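Local coordinates for GDSL-like protein (PDB 6HFZ) that removes acetyl groups from acetylated mannans as a two-domain esterase of the SGNH hydrolase clan from a gut bacterium, at residues A[32-37]-A[73-78]; A[97-102]-A[131-136]; A[283-288]-A[339-344]; A[290-295]-A[365-370]. All coordinates share one frame; numbering follows the deposited sequence.

Contact 1: A[32-37]-A[73-78]; sequences ALNIAF and TYINAG
F37 and Y74 bring their rings together over two parallel strands, 32-37 and 73-78, whose axes approach to 4.8 Å at an angle of 16°. Five backbone hydrogen bonds alternate across the gap, from T73 N to L33 O at one end to A77 N to F37 O (2.8 Å) at the other. The Y74 side chain leaves CB with CG anti to the backbone N (chi1 177°), which carries CG forward along the strand toward F37 and N76. Ring atoms CD1 and CE1 lie 4.0 and 3.8 Å from F37 CE1, the two ring planes meeting obliquely. At the tip, Y74 OH accepts an almost straight bond from N76 ND2 (3.0 Å, 174°), an amide that also donates to T43 O. An alanine at Y74 would probably leave a gap beside F37 CE1 and take one of two acceptors from the N76 amide. On the reverse face, I75 CB packs 3.8 Å from A36 CB. Strand 71-78 is the outermost of the sheet in this chain; strand 102-106 flanks 32-39 on its other side, while helix 55-66 sets A56 against F37, Y74 and N76, and W63 against I35.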
loop_
_atom_site.group_PDB
_atom_site.type_symbol
_atom_site.label_atom_id
_atom_site.label_comp_id
_atom_site.label_asym_id
_atom_site.label_seq_id
_atom_site.Cartn_x
_atom_site.Cartn_y
_atom_site.Cartn_z
ATOM N N ALA A 32 24.456 11.266 1.598
ATOM C CA ALA A 32 23.240 11.382 0.779
ATOM C C ALA A 32 22.289 10.214 1.118
ATOM O O ALA A 32 22.695 9.064 1.121
ATOM C CB ALA A 32 23.603 11.398 -0.678
ATOM N N LEU A 33 21.021 10.534 1.435
ATOM C CA LEU A 33 20.089 9.562 1.966
ATOM C C LEU A 33 18.744 9.668 1.248
ATOM O O LEU A 33 18.292 10.753 0.846
ATOM C CB LEU A 33 19.941 9.790 3.469
ATOM C CG LEU A 33 21.202 9.514 4.275
ATOM C CD1 LEU A 33 21.123 10.180 5.640
ATOM C CD2 LEU A 33 21.477 8.020 4.400
ATOM N N ASN A 34 18.111 8.499 1.094
ATOM C CA ASN A 34 16.849 8.369 0.412
ATOM C C ASN A 34 15.748 8.082 1.453
ATOM O O ASN A 34 15.812 7.102 2.144
ATOM C CB ASN A 34 16.960 7.238 -0.610
ATOM C CG ASN A 34 17.934 7.552 -1.731
ATOM O OD1 ASN A 34 18.061 8.697 -2.153
ATOM N ND2 ASN A 34 18.580 6.538 -2.267
ATOM N N ILE A 35 14.779 8.985 1.546
ATOM C CA ILE A 35 13.710 8.950 2.533
ATOM C C ILE A 35 12.411 8.565 1.809
ATOM O O ILE A 35 11.942 9.368 0.989
ATOM C CB ILE A 35 13.607 10.340 3.190
ATOM C CG1 ILE A 35 14.949 10.831 3.762
ATOM C CG2 ILE A 35 12.495 10.374 4.241
ATOM C CD1 ILE A 35 15.576 9.940 4.816
ATOM N N ALA A 36 11.843 7.380 2.112
ATOM C CA ALA A 36 10.756 6.861 1.343
ATOM C C ALA A 36 9.511 6.601 2.199
ATOM O O ALA A 36 9.584 6.381 3.391
ATOM C CB ALA A 36 11.188 5.625 0.625
ATOM N N PHE A 37 8.390 6.534 1.493
ATOM C CA PHE A 37 7.069 6.316 2.083
ATOM C C PHE A 37 6.244 5.415 1.172
ATOM O O PHE A 37 6.132 5.696 0.006
ATOM C CB PHE A 37 6.333 7.648 2.224
ATOM C CG PHE A 37 7.105 8.703 2.964
ATOM C CD1 PHE A 37 8.099 9.429 2.322
ATOM C CD2 PHE A 37 6.816 9.012 4.291
ATOM C CE1 PHE A 37 8.804 10.405 2.990
ATOM C CE2 PHE A 37 7.579 9.939 4.972
ATOM C CZ PHE A 37 8.550 10.648 4.314
ATOM N N THR A 73 16.724 12.749 -0.595
ATOM C CA THR A 73 15.878 12.517 -1.739
ATOM C C THR A 73 14.520 11.993 -1.237
ATOM O O THR A 73 14.520 11.104 -0.410
ATOM C CB THR A 73 16.497 11.509 -2.715
ATOM O OG1 THR A 73 17.739 12.064 -3.164
ATOM C CG2 THR A 73 15.633 11.246 -3.933
ATOM N N TYR A 74 13.453 12.595 -1.748
ATOM C CA TYR A 74 12.042 12.342 -1.340
ATOM C C TYR A 74 11.433 11.304 -2.286
ATOM O O TYR A 74 11.389 11.551 -3.489
ATOM C CB TYR A 74 11.246 13.637 -1.388
ATOM C CG TYR A 74 9.764 13.554 -1.080
ATOM C CD1 TYR A 74 9.298 13.152 0.165
ATOM C CD2 TYR A 74 8.828 13.958 -2.006
ATOM C CE1 TYR A 74 7.945 13.086 0.454
ATOM C CE2 TYR A 74 7.469 13.972 -1.707
ATOM C CZ TYR A 74 7.017 13.519 -0.481
ATOM O OH TYR A 74 5.657 13.609 -0.290
ATOM N N ILE A 75 11.033 10.134 -1.745
ATOM C CA ILE A 75 10.412 9.058 -2.504
ATOM C C ILE A 75 9.007 8.792 -1.949
ATOM O O ILE A 75 8.906 8.202 -0.896
ATOM C CB ILE A 75 11.273 7.787 -2.473
ATOM C CG1 ILE A 75 12.677 8.051 -3.021
ATOM C CG2 ILE A 75 10.601 6.616 -3.187
ATOM C CD1 ILE A 75 13.671 7.160 -2.356
ATOM N N ASN A 76 7.981 9.276 -2.660
ATOM C CA ASN A 76 6.592 9.090 -2.254
ATOM C C ASN A 76 5.972 8.035 -3.151
ATOM O O ASN A 76 5.619 8.338 -4.266
ATOM C CB ASN A 76 5.764 10.365 -2.263
ATOM C CG ASN A 76 4.435 10.139 -1.575
ATOM O OD1 ASN A 76 3.824 9.084 -1.741
ATOM N ND2 ASN A 76 4.014 11.108 -0.779
ATOM N N ALA A 77 5.819 6.828 -2.588
ATOM C CA ALA A 77 5.303 5.655 -3.282
ATOM C C ALA A 77 3.882 5.333 -2.799
ATOM O O ALA A 77 3.457 4.175 -2.804
ATOM C CB ALA A 77 6.215 4.487 -3.083
ATOM N N GLY A 78 3.144 6.348 -2.365
ATOM C CA GLY A 78 1.720 6.215 -2.025
ATOM C C GLY A 78 0.846 6.071 -3.271
ATOM O O GLY A 78 1.084 6.766 -4.279
HETATM O O HOH W 1 19.914 11.926 -1.637
#

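Contact 2: A[97-102]-A[131-136]; sequences SKEPDF and SKTKPA
D101 and P135 approach to 4.6 Å between their CA atoms where the touching parts, 99-102 and 133-136, run 12° from parallel, leading into the parallel bridge of F102 with A136. A136 N donates to D101 O at 3.0 Å, bent to 141° at the hydrogen. The adjoining carbonyl, P100 O, is taken by a side chain: T133 OG1 donates to it at 2.6 Å, approaching in the carbonyl plane. T133 is the third residue of a type I beta turn, S131 to K134, and its chi1 of 71° sets OG1 between the backbone N and the carbonyl carbon. With OG1 there, CG2 stands anti to the carbonyl carbon and packs 3.8 Å from E99 CA, the residue whose positive phi follows the end of helix 84-96. P135 brings its CB to 3.6 Å from P100 O, adding an apolar neighbour to the oxygen that T133 grips. A water donates to both D101 OD1 (2.8 Å) and T133 O (2.6 Å), tying the carboxylate to the turn. OD1 also forms a salt bridge with R26, and OD2 accepts from N34 N, so these partners would probably favour the ionised acid. F102 CD1 lies 4.4 Å from A136 CB, a looser apolar touch. The two loops follow helices 84-96 and 115-129; strand 102-106, helix 115-129 and strand 136-141 form a beta-alpha-beta crossover unit between adjacent parallel strands, helix 18-28 covers F102 and A136, and strand 32-39 meets P100, D101 and F102.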
loop_
_atom_site.group_PDB
_atom_site.type_symbol
_atom_site.label_atom_id
_atom_site.label_comp_id
_atom_site.label_asym_id
_atom_site.label_seq_id
_atom_site.Cartn_x
_atom_site.Cartn_y
_atom_site.Cartn_z
ATOM N N SER A 97 13.728 -0.348 -5.895
ATOM C CA SER A 97 14.511 0.132 -7.025
ATOM C C SER A 97 15.084 1.532 -6.744
ATOM O O SER A 97 16.074 1.895 -7.397
ATOM C CB SER A 97 13.679 0.122 -8.316
ATOM O OG SER A 97 12.660 1.111 -8.309
ATOM N N LYS A 98 14.495 2.304 -5.804
ATOM C CA LYS A 98 14.965 3.661 -5.506
ATOM C C LYS A 98 16.011 3.652 -4.378
ATOM O O LYS A 98 16.457 4.742 -3.950
ATOM C CB LYS A 98 13.829 4.607 -5.105
ATOM C CG LYS A 98 12.531 4.530 -5.888
ATOM C CD LYS A 98 12.668 4.642 -7.374
ATOM C CE LYS A 98 11.355 5.037 -8.027
ATOM N NZ LYS A 98 11.400 4.867 -9.495
ATOM N N GLU A 99 16.358 2.469 -3.868
ATOM C CA GLU A 99 17.438 2.278 -2.878
ATOM C C GLU A 99 17.179 3.085 -1.609
ATOM O O GLU A 99 17.995 3.898 -1.174
ATOM C CB GLU A 99 18.803 2.652 -3.470
ATOM C CG GLU A 99 19.218 1.724 -4.603
ATOM C CD GLU A 99 20.470 2.202 -5.333
ATOM O OE1 GLU A 99 21.443 1.434 -5.366
ATOM O OE2 GLU A 99 20.460 3.335 -5.889
ATOM N N PRO A 100 16.038 2.872 -0.926
ATOM C CA PRO A 100 15.675 3.728 0.196
ATOM C C PRO A 100 16.556 3.407 1.411
ATOM O O PRO A 100 16.963 2.237 1.618
ATOM C CB PRO A 100 14.202 3.320 0.456
ATOM C CG PRO A 100 14.173 1.846 0.040
ATOM C CD PRO A 100 15.064 1.813 -1.192
ATOM N N ASP A 101 16.777 4.424 2.247
ATOM C CA ASP A 101 17.532 4.318 3.513
ATOM C C ASP A 101 16.601 4.316 4.738
ATOM O O ASP A 101 16.895 3.692 5.777
ATOM C CB ASP A 101 18.560 5.445 3.584
ATOM C CG ASP A 101 19.631 5.316 2.496
ATOM O OD1 ASP A 101 20.354 4.269 2.499
ATOM O OD2 ASP A 101 19.676 6.213 1.581
ATOM N N PHE A 102 15.410 4.855 4.545
ATOM C CA PHE A 102 14.372 4.979 5.536
ATOM C C PHE A 102 13.039 4.782 4.803
ATOM O O PHE A 102 12.860 5.358 3.732
ATOM C CB PHE A 102 14.445 6.377 6.162
ATOM C CG PHE A 102 13.285 6.755 7.064
ATOM C CD1 PHE A 102 13.323 6.471 8.416
ATOM C CD2 PHE A 102 12.206 7.473 6.556
ATOM C CE1 PHE A 102 12.259 6.826 9.247
ATOM C CE2 PHE A 102 11.159 7.855 7.386
ATOM C CZ PHE A 102 11.198 7.531 8.729
ATOM N N SER A 131 15.597 -6.326 2.174
ATOM C CA SER A 131 16.086 -5.840 0.865
ATOM C C SER A 131 17.552 -5.378 0.950
ATOM O O SER A 131 18.125 -5.196 2.043
ATOM C CB SER A 131 15.214 -4.746 0.324
ATOM O OG SER A 131 15.242 -3.601 1.162
ATOM N N LYS A 132 18.149 -5.140 -0.219
ATOM C CA LYS A 132 19.593 -4.908 -0.343
ATOM C C LYS A 132 20.097 -3.764 0.537
ATOM O O LYS A 132 21.168 -3.919 1.157
ATOM C CB LYS A 132 19.953 -4.627 -1.804
ATOM C CG LYS A 132 21.452 -4.523 -2.068
ATOM C CD LYS A 132 21.828 -4.457 -3.548
ATOM C CE LYS A 132 21.184 -3.308 -4.307
ATOM N NZ LYS A 132 19.995 -3.745 -5.082
ATOM N N THR A 133 19.366 -2.632 0.592
ATOM C CA THR A 133 19.834 -1.459 1.323
ATOM C C THR A 133 19.533 -1.571 2.829
ATOM O O THR A 133 19.967 -0.672 3.588
ATOM C CB THR A 133 19.296 -0.151 0.740
ATOM O OG1 THR A 133 17.895 -0.095 1.041
ATOM C CG2 THR A 133 19.526 -0.022 -0.755
ATOM N N LYS A 134 18.866 -2.644 3.287
ATOM C CA LYS A 134 18.618 -2.888 4.735
ATOM C C LYS A 134 18.092 -1.606 5.368
ATOM O O LYS A 134 18.640 -1.095 6.360
ATOM C CB LYS A 134 19.889 -3.359 5.452
ATOM C CG LYS A 134 20.482 -4.664 4.914
ATOM C CD LYS A 134 19.605 -5.842 5.204
ATOM C CE LYS A 134 20.245 -7.188 4.940
ATOM N NZ LYS A 134 19.982 -7.598 3.545
ATOM N N PRO A 135 17.002 -1.049 4.822
ATOM C CA PRO A 135 16.477 0.226 5.305
ATOM C C PRO A 135 15.920 0.176 6.734
ATOM O O PRO A 135 15.430 -0.832 7.169
ATOM C CB PRO A 135 15.336 0.527 4.332
ATOM C CG PRO A 135 14.878 -0.836 3.914
ATOM C CD PRO A 135 16.162 -1.626 3.757
ATOM N N ALA A 136 16.056 1.297 7.450
ATOM C CA ALA A 136 15.284 1.541 8.647
ATOM C C ALA A 136 13.810 1.597 8.240
ATOM O O ALA A 136 13.468 2.224 7.229
ATOM C CB ALA A 136 15.696 2.830 9.304
HETATM O O HOH W 2 20.455 1.853 3.998
#

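Contact 3: A[283-288]-A[339-344]; sequences DVEGCN and GENKVH
H344 and G286 meet in an antiparallel sheet of the beta-rich second domain, where the ends of strands 279-286 and 342-352 lie side by side, their short segments 146° apart. The tight part centres on the buried H344. Its backbone exchanges two hydrogen bonds with V284: V284 N to H344 O runs close to straight at 168°, whereas H344 N reaches V284 O at 2.8 Å from well above the carbonyl plane. The imidazole is gripped at both nitrogens. NE2 donates to E340 O (2.7 Å), which lies near the ring plane, and more weakly to G286 O (2.9 Å), while ND1 is bonded to D309 OD2; that acid would probably favour a protonated ring. K342 CG sits 3.7 Å above the ring plane, offset toward the rim; beyond the ring, K342 NZ makes only long ion pairs, with E340 OE2 and D309 OD2. G286 itself has phi 151°, where a CB would press on the carbonyl O of E285. Just beyond, C287 O accepts from G339 N at 2.9 Å, and C287 and N288 together face S369 in a classic beta bulge. The other face, carrying E285 and V343, is the solvent side and is held far more loosely. E285 extends outward, its CG 3.9 Å from K342 O. At the far end of that exposed side, D283 CB rests 3.8 Å from V343 CG2.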
loop_
_atom_site.group_PDB
_atom_site.type_symbol
_atom_site.label_atom_id
_atom_site.label_comp_id
_atom_site.label_asym_id
_atom_site.label_seq_id
_atom_site.Cartn_x
_atom_site.Cartn_y
_atom_site.Cartn_z
ATOM N N ASP A 283 -0.776 -17.639 -17.846
ATOM C CA ASP A 283 -0.151 -18.601 -16.970
ATOM C C ASP A 283 0.379 -17.867 -15.732
ATOM O O ASP A 283 1.170 -16.944 -15.859
ATOM C CB ASP A 283 1.047 -19.275 -17.654
ATOM C CG ASP A 283 0.692 -20.169 -18.837
ATOM O OD1 ASP A 283 -0.478 -20.583 -18.931
ATOM O OD2 ASP A 283 1.603 -20.445 -19.654
ATOM N N VAL A 284 -0.078 -18.285 -14.545
ATOM C CA VAL A 284 0.269 -17.599 -13.300
ATOM C C VAL A 284 0.663 -18.636 -12.246
ATOM O O VAL A 284 -0.197 -19.369 -11.761
ATOM C CB VAL A 284 -0.876 -16.707 -12.796
ATOM C CG1 VAL A 284 -0.429 -15.952 -11.541
ATOM C CG2 VAL A 284 -1.393 -15.747 -13.888
ATOM N N GLU A 285 1.946 -18.621 -11.875
ATOM C CA GLU A 285 2.515 -19.499 -10.858
ATOM C C GLU A 285 2.271 -18.928 -9.445
ATOM O O GLU A 285 2.454 -17.720 -9.187
ATOM C CB GLU A 285 4.015 -19.691 -11.082
ATOM C CG GLU A 285 4.584 -20.870 -10.309
ATOM C CD GLU A 285 5.982 -21.346 -10.716
ATOM O OE1 GLU A 285 6.452 -22.333 -10.127
ATOM O OE2 GLU A 285 6.594 -20.746 -11.620
ATOM N N GLY A 286 1.889 -19.818 -8.532
ATOM C CA GLY A 286 1.792 -19.525 -7.102
ATOM C C GLY A 286 0.729 -20.377 -6.432
ATOM O O GLY A 286 0.040 -21.133 -7.089
ATOM N N CYS A 287 0.573 -20.209 -5.112
ATOM C CA CYS A 287 -0.541 -20.792 -4.379
ATOM C C CYS A 287 -1.683 -19.797 -4.204
ATOM O O CYS A 287 -2.799 -20.222 -3.837
ATOM C CB CYS A 287 -0.121 -21.342 -3.021
ATOM S SG CYS A 287 0.552 -20.108 -1.881
ATOM N N ASN A 288 -1.412 -18.499 -4.408
ATOM C CA ASN A 288 -2.454 -17.459 -4.345
ATOM C C ASN A 288 -2.562 -16.777 -5.714
ATOM O O ASN A 288 -1.547 -16.574 -6.358
ATOM C CB ASN A 288 -2.165 -16.374 -3.288
ATOM C CG ASN A 288 -1.840 -16.919 -1.912
ATOM O OD1 ASN A 288 -2.418 -17.919 -1.497
ATOM N ND2 ASN A 288 -0.881 -16.312 -1.223
ATOM N N GLY A 339 -3.943 -22.247 -2.128
ATOM C CA GLY A 339 -4.183 -23.332 -3.046
ATOM C C GLY A 339 -2.918 -24.111 -3.329
ATOM O O GLY A 339 -1.942 -24.004 -2.633
ATOM N N GLU A 340 -2.975 -24.918 -4.386
ATOM C CA GLU A 340 -1.855 -25.692 -4.805
ATOM C C GLU A 340 -0.896 -24.735 -5.500
ATOM O O GLU A 340 -1.320 -23.858 -6.283
ATOM C CB GLU A 340 -2.309 -26.818 -5.734
ATOM C CG GLU A 340 -1.185 -27.623 -6.337
ATOM C CD GLU A 340 -1.663 -28.805 -7.161
ATOM O OE1 GLU A 340 -0.946 -29.821 -7.152
ATOM O OE2 GLU A 340 -2.765 -28.707 -7.808
ATOM N N ASN A 341 0.374 -24.884 -5.159
ATOM C CA ASN A 341 1.430 -24.110 -5.749
ATOM C C ASN A 341 1.858 -24.769 -7.075
ATOM O O ASN A 341 2.571 -25.756 -7.089
ATOM C CB ASN A 341 2.604 -23.957 -4.787
ATOM C CG ASN A 341 3.471 -22.777 -5.158
ATOM O OD1 ASN A 341 3.555 -22.392 -6.329
ATOM N ND2 ASN A 341 4.050 -22.155 -4.148
ATOM N N LYS A 342 1.414 -24.178 -8.183
ATOM C CA LYS A 342 1.658 -24.677 -9.521
ATOM C C LYS A 342 1.410 -23.540 -10.516
ATOM O O LYS A 342 0.980 -22.447 -10.135
ATOM C CB LYS A 342 0.746 -25.878 -9.800
ATOM C CG LYS A 342 -0.745 -25.591 -9.821
ATOM C CD LYS A 342 -1.587 -26.720 -10.419
ATOM C CE LYS A 342 -3.065 -26.410 -10.343
ATOM N NZ LYS A 342 -3.858 -27.224 -11.299
ATOM N N VAL A 343 1.693 -23.793 -11.791
ATOM C CA VAL A 343 1.339 -22.844 -12.830
ATOM C C VAL A 343 -0.169 -22.948 -13.089
ATOM O O VAL A 343 -0.629 -23.912 -13.659
ATOM C CB VAL A 343 2.172 -23.045 -14.114
ATOM C CG1 VAL A 343 1.945 -24.404 -14.761
ATOM C CG2 VAL A 343 1.881 -21.955 -15.127
ATOM N N HIS A 344 -0.945 -21.959 -12.644
ATOM C CA HIS A 344 -2.387 -21.907 -12.831
ATOM C C HIS A 344 -2.720 -21.287 -14.192
ATOM O O HIS A 344 -2.063 -20.349 -14.598
ATOM C CB HIS A 344 -3.058 -21.092 -11.713
ATOM C CG HIS A 344 -2.855 -21.717 -10.368
ATOM N ND1 HIS A 344 -3.685 -22.720 -9.914
ATOM C CD2 HIS A 344 -1.909 -21.537 -9.416
ATOM C CE1 HIS A 344 -3.272 -23.125 -8.726
ATOM N NE2 HIS A 344 -2.192 -22.387 -8.379
#

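Contact 4: A[290-295]-A[365-370]; sequences SVQYRK and SVIGSS
S365 faces Q292 through both backbone and side chain. Its O accepts from Q292 N at 2.9 Å and 174°, while its N gives a weak bond to Q292 O. A chi1 of 79° places S365 OG between the backbone N and carbonyl carbon, and from there it donates to Q292 OE1 at 2.7 Å, in the amide plane and on a lone pair. A leucine in place of Q292 would probably leave the buried S365 hydroxyl without this acceptor. V366 follows in a non-hydrogen-bonded pair with V291; its CG1 lies 3.4 Å from S290 O, and its CG2 is 4.4 Å from V291 CG2. Here strands 288-295 and 361-370 run antiparallel in one of the two main sheets of the second domain, and V366 reaches V284 of the other, consistent with a beta-sandwich. I367 returns to the S290 side: its N donates to S290 O at 2.8 Å, and its O accepts from S290 N. I367 CB and CD1 lie 3.4 and 3.7 Å from S290 OG. Q85, F86 and A89 of helix 84-96 touch S290, Q292 and I367, so this face packs against the esterase domain. S369 OG is hydrogen-bonded to S238 OG.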
loop_
_atom_site.group_PDB
_atom_site.type_symbol
_atom_site.label_atom_id
_atom_site.label_comp_id
_atom_site.label_asym_id
_atom_site.label_seq_id
_atom_site.Cartn_x
_atom_site.Cartn_y
_atom_site.Cartn_z
ATOM N N SER A 290 -4.626 -13.260 -7.366
ATOM C CA SER A 290 -5.440 -12.111 -7.190
ATOM C C SER A 290 -5.501 -11.331 -8.515
ATOM O O SER A 290 -4.676 -11.511 -9.413
ATOM C CB SER A 290 -4.974 -11.303 -6.001
ATOM O OG SER A 290 -3.805 -10.514 -6.314
ATOM N N VAL A 291 -6.497 -10.473 -8.643
ATOM C CA VAL A 291 -6.655 -9.724 -9.899
ATOM C C VAL A 291 -6.908 -8.251 -9.594
ATOM O O VAL A 291 -7.675 -7.904 -8.683
ATOM C CB VAL A 291 -7.796 -10.337 -10.721
ATOM C CG1 VAL A 291 -9.124 -10.292 -9.973
ATOM C CG2 VAL A 291 -7.970 -9.648 -12.065
ATOM N N GLN A 292 -6.255 -7.378 -10.382
ATOM C CA GLN A 292 -6.448 -5.958 -10.273
ATOM C C GLN A 292 -7.200 -5.436 -11.502
ATOM O O GLN A 292 -6.856 -5.797 -12.617
ATOM C CB GLN A 292 -5.108 -5.237 -10.215
ATOM C CG GLN A 292 -4.368 -5.350 -8.894
ATOM C CD GLN A 292 -3.166 -4.429 -8.975
ATOM O OE1 GLN A 292 -2.274 -4.651 -9.804
ATOM N NE2 GLN A 292 -3.176 -3.372 -8.172
ATOM N N TYR A 293 -8.173 -4.545 -11.294
ATOM C CA TYR A 293 -9.000 -4.025 -12.377
ATOM C C TYR A 293 -9.659 -2.714 -11.953
ATOM O O TYR A 293 -9.763 -2.435 -10.755
ATOM C CB TYR A 293 -10.104 -5.022 -12.795
ATOM C CG TYR A 293 -11.090 -5.407 -11.697
ATOM C CD1 TYR A 293 -10.755 -6.322 -10.696
ATOM C CD2 TYR A 293 -12.374 -4.879 -11.667
ATOM C CE1 TYR A 293 -11.666 -6.697 -9.703
ATOM C CE2 TYR A 293 -13.284 -5.225 -10.668
ATOM C CZ TYR A 293 -12.931 -6.131 -9.683
ATOM O OH TYR A 293 -13.849 -6.519 -8.729
ATOM N N ARG A 294 -10.140 -1.947 -12.942
ATOM C CA ARG A 294 -10.749 -0.683 -12.628
ATOM C C ARG A 294 -12.215 -0.863 -12.220
ATOM O O ARG A 294 -12.988 -1.551 -12.893
ATOM C CB ARG A 294 -10.688 0.272 -13.822
ATOM C CG ARG A 294 -11.404 1.606 -13.606
ATOM C CD ARG A 294 -11.034 2.561 -14.741
ATOM N NE ARG A 294 -11.393 2.098 -16.080
ATOM C CZ ARG A 294 -10.750 2.426 -17.190
ATOM N NH1 ARG A 294 -9.680 3.214 -17.139
ATOM N NH2 ARG A 294 -11.100 1.900 -18.356
ATOM N N LYS A 295 -12.610 -0.146 -11.155
ATOM C CA LYS A 295 -13.986 0.131 -10.841
ATOM C C LYS A 295 -14.203 1.629 -11.118
ATOM O O LYS A 295 -13.558 2.491 -10.513
ATOM C CB LYS A 295 -14.305 -0.247 -9.392
ATOM C CG LYS A 295 -14.541 -1.725 -9.139
ATOM C CD LYS A 295 -14.992 -2.035 -7.748
ATOM C CE LYS A 295 -15.275 -3.508 -7.571
ATOM N NZ LYS A 295 -15.306 -3.912 -6.143
ATOM N N SER A 365 -3.707 -6.199 -13.793
ATOM C CA SER A 365 -2.736 -7.237 -13.554
ATOM C C SER A 365 -3.437 -8.492 -13.047
ATOM O O SER A 365 -4.531 -8.397 -12.508
ATOM C CB SER A 365 -1.666 -6.847 -12.524
ATOM O OG SER A 365 -2.159 -6.961 -11.164
ATOM N N VAL A 366 -2.762 -9.644 -13.204
ATOM C CA VAL A 366 -3.079 -10.817 -12.337
ATOM C C VAL A 366 -1.845 -11.105 -11.489
ATOM O O VAL A 366 -0.711 -11.126 -12.000
ATOM C CB VAL A 366 -3.486 -12.051 -13.168
ATOM C CG1 VAL A 366 -3.801 -13.232 -12.245
ATOM C CG2 VAL A 366 -4.656 -11.730 -14.097
ATOM N N ILE A 367 -2.019 -11.282 -10.170
ATOM C CA ILE A 367 -0.869 -11.431 -9.268
ATOM C C ILE A 367 -0.794 -12.873 -8.766
ATOM O O ILE A 367 -1.743 -13.401 -8.210
ATOM C CB ILE A 367 -0.916 -10.451 -8.078
ATOM C CG1 ILE A 367 -0.935 -8.990 -8.530
ATOM C CG2 ILE A 367 0.232 -10.713 -7.106
ATOM C CD1 ILE A 367 -1.292 -7.971 -7.436
ATOM N N GLY A 368 0.370 -13.484 -8.939
ATOM C CA GLY A 368 0.631 -14.775 -8.390
ATOM C C GLY A 368 1.555 -14.661 -7.195
ATOM O O GLY A 368 2.600 -13.998 -7.283
ATOM N N SER A 369 1.222 -15.369 -6.111
ATOM C CA SER A 369 1.990 -15.269 -4.898
ATOM C C SER A 369 2.340 -16.649 -4.359
ATOM O O SER A 369 1.552 -17.579 -4.510
ATOM C CB SER A 369 1.220 -14.485 -3.881
ATOM O OG SER A 369 0.875 -13.216 -4.399
ATOM N N SER A 370 3.473 -16.731 -3.649
ATOM C CA SER A 370 3.760 -17.899 -2.824
ATOM C C SER A 370 4.706 -17.534 -1.675
ATOM O O SER A 370 5.169 -16.393 -1.587
ATOM C CB SER A 370 4.324 -18.991 -3.670
ATOM O OG SER A 370 5.540 -18.570 -4.238
#

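Overall arrangement
Contacts 1 and 2 belong to the alpha/beta domain, contacts 3 and 4 to the beta domain, and each pair touches internally. Strand 32-39, one side of contact 1, also borders the start of strand 102-106 in contact 2, where A36 N bonds F102 O. Strands 279-286 and 288-295 follow each other in the chain, as do 342-352 and 361-370, so contacts 3 and 4 interleave. Contacts 2 and 4 are the buried ones, 1 and 3 only partly so. Their chemistry differs: parallel backbone bonds with aromatic packing in contact 1, a threonine and a water in contact 2, a gripped imidazole in contact 3, a glutamine-serine bond in contact 4. Contacts 1 and 4 lie on opposite sides of the chain's centre, about 26 Å apart between centres.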